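Local atomic coordinates of hydrogenase maturation factor (Thermoanaerobacter tengcongensis, PDB entry 3VTH), a protein that probably transfers the carbamoyl group of carbamoyl phosphate, at the cost of ATP, to the C-terminal cysteine of HypE during [NiFe]-hydrogenase maturation. Residues S108-V113 against R383-A388. Sequence-based numbering, arbitrary orientation.
Sequences SPDMGV and RARGYA
Pro109 and Gly386 bring two irregular loops together, their CA atoms 4.9 Å apart, the second loop turning back where the amides of Tyr387 and Ala388 both bond to Ala384 O. The Pro109 ring lies against carbonyl oxygens: its CG is 3.2 Å from Tyr387 O, and its CB sits near Gly386 O and Ala388 O. Gly386 CA makes a C-H···O contact with Asp110 O at 3.3 Å; its phi of +87° is a conformation glycine readily adopts. Two waters carry the polar link between the loops. One is gripped four times: it accepts from Asp110 N and from Gly386 N (2.9 Å), and donates to Asp110 OD2 and Ala388 O, both at 2.7 Å. Asp110 CG stands beside its own backbone N (chi1 -54°), which lets this water bridge N and OD2; OD1 bonds to Ser144 OG and Arg142 N. The second water donates to Asp110 O and meets the in-plane edge of the Arg385 guanidinium at NH1, 3.0 Å away; NH2 forms a salt bridge with Asp368, and Tyr310 makes a cation-pi contact. Met111 CE approaches Gly386 O at 3.9 Å, its side chain close to zinc ligand Cys139. The buried contact thus ties the loop entering zinc-finger helix 115-121 to the linker between strand 377-378, edge of the YrdC-like sheet, and strand 392-393, edge of a Kae1-like sheet.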
loop_
_atom_site.group_PDB
_atom_site.type_symbol
_atom_site.label_atom_id
_atom_site.label_comp_id
_atom_site.label_asym_id
_atom_site.label_seq_id
_atom_site.Cartn_x
_atom_site.Cartn_y
_atom_site.Cartn_z
ATOM N N SER A 108 15.460 -2.433 -3.537
ATOM C CA SER A 108 15.046 -1.173 -2.926
ATOM C C SER A 108 13.769 -0.609 -3.563
ATOM O O SER A 108 13.622 -0.646 -4.784
ATOM C CB SER A 108 16.156 -0.121 -3.029
ATOM O OG SER A 108 15.727 1.112 -2.425
ATOM N N PRO A 109 12.850 -0.076 -2.740
ATOM C CA PRO A 109 11.800 0.745 -3.359
ATOM C C PRO A 109 12.373 2.022 -4.008
ATOM O O PRO A 109 13.511 2.427 -3.726
ATOM C CB PRO A 109 10.879 1.114 -2.181
ATOM C CG PRO A 109 11.142 0.032 -1.147
ATOM C CD PRO A 109 12.614 -0.291 -1.299
ATOM N N ASP A 110 11.580 2.614 -4.890
ATOM C CA ASP A 110 11.822 3.952 -5.434
ATOM C C ASP A 110 11.787 5.004 -4.338
ATOM O O ASP A 110 10.923 4.959 -3.452
ATOM C CB ASP A 110 10.747 4.263 -6.474
ATOM C CG ASP A 110 10.661 3.191 -7.527
ATOM O OD1 ASP A 110 11.577 3.139 -8.377
ATOM O OD2 ASP A 110 9.720 2.363 -7.462
ATOM N N MET A 111 12.700 5.968 -4.416
ATOM C CA MET A 111 12.868 6.943 -3.341
ATOM C C MET A 111 12.801 8.395 -3.819
ATOM O O MET A 111 13.328 8.715 -4.883
ATOM C CB MET A 111 14.196 6.680 -2.593
ATOM C CG MET A 111 14.183 5.399 -1.735
ATOM S SD MET A 111 13.040 5.497 -0.333
ATOM C CE MET A 111 12.769 3.756 0.046
ATOM N N GLY A 112 12.153 9.252 -3.019
ATOM C CA GLY A 112 12.113 10.697 -3.234
ATOM C C GLY A 112 13.488 11.363 -3.195
ATOM O O GLY A 112 14.429 10.825 -2.610
ATOM N N VAL A 113 13.593 12.518 -3.845
ATOM C CA VAL A 113 14.831 13.297 -3.950
ATOM C C VAL A 113 15.406 13.585 -2.556
ATOM O O VAL A 113 14.681 14.036 -1.664
ATOM C CB VAL A 113 14.583 14.635 -4.679
ATOM C CG1 VAL A 113 15.900 15.384 -4.940
ATOM C CG2 VAL A 113 13.821 14.410 -5.997
ATOM N N ARG A 383 -0.301 -0.116 -0.466
ATOM C CA ARG A 383 1.131 -0.278 -0.323
ATOM C C ARG A 383 1.738 -0.415 -1.709
ATOM O O ARG A 383 1.580 -1.434 -2.379
ATOM C CB ARG A 383 1.448 -1.474 0.581
ATOM C CG ARG A 383 2.956 -1.689 0.811
ATOM C CD ARG A 383 3.224 -3.041 1.507
ATOM N NE ARG A 383 4.668 -3.363 1.514
ATOM C CZ ARG A 383 5.512 -2.942 2.452
ATOM N NH1 ARG A 383 5.082 -2.190 3.463
ATOM N NH2 ARG A 383 6.803 -3.267 2.396
ATOM N N ALA A 384 2.427 0.627 -2.142
ATOM C CA ALA A 384 2.925 0.678 -3.522
ATOM C C ALA A 384 4.219 1.481 -3.571
ATOM O O ALA A 384 5.161 1.151 -2.839
ATOM C CB ALA A 384 1.843 1.234 -4.486
ATOM N N ARG A 385 4.301 2.516 -4.407
ATOM C CA ARG A 385 5.584 3.221 -4.598
ATOM C C ARG A 385 6.225 3.662 -3.272
ATOM O O ARG A 385 5.542 4.225 -2.398
ATOM C CB ARG A 385 5.452 4.438 -5.532
ATOM C CG ARG A 385 6.806 5.181 -5.746
ATOM C CD ARG A 385 6.705 6.415 -6.639
ATOM N NE ARG A 385 5.584 7.287 -6.308
ATOM C CZ ARG A 385 5.527 8.124 -5.271
ATOM N NH1 ARG A 385 6.546 8.252 -4.412
ATOM N NH2 ARG A 385 4.430 8.861 -5.095
ATOM N N GLY A 386 7.532 3.417 -3.126
ATOM C CA GLY A 386 8.236 3.835 -1.905
ATOM C C GLY A 386 8.191 2.820 -0.773
ATOM O O GLY A 386 9.010 2.900 0.146
ATOM N N TYR A 387 7.265 1.855 -0.851
ATOM C CA TYR A 387 7.163 0.758 0.131
ATOM C C TYR A 387 7.446 -0.596 -0.520
ATOM O O TYR A 387 8.397 -1.276 -0.162
ATOM C CB TYR A 387 5.773 0.735 0.792
ATOM C CG TYR A 387 5.494 1.919 1.693
ATOM C CD1 TYR A 387 5.463 1.766 3.094
ATOM C CD2 TYR A 387 5.296 3.201 1.152
ATOM C CE1 TYR A 387 5.216 2.861 3.926
ATOM C CE2 TYR A 387 5.052 4.298 1.975
ATOM C CZ TYR A 387 5.006 4.127 3.359
ATOM O OH TYR A 387 4.734 5.226 4.162
ATOM N N ALA A 388 6.599 -0.993 -1.465
ATOM C CA ALA A 388 6.879 -2.148 -2.292
ATOM C C ALA A 388 8.066 -1.833 -3.196
ATOM O O ALA A 388 8.201 -0.705 -3.683
ATOM C CB ALA A 388 5.656 -2.522 -3.132
HETATM O O HOH W 1 8.819 1.579 -5.037
HETATM O O HOH W 2 9.091 6.936 -3.515
#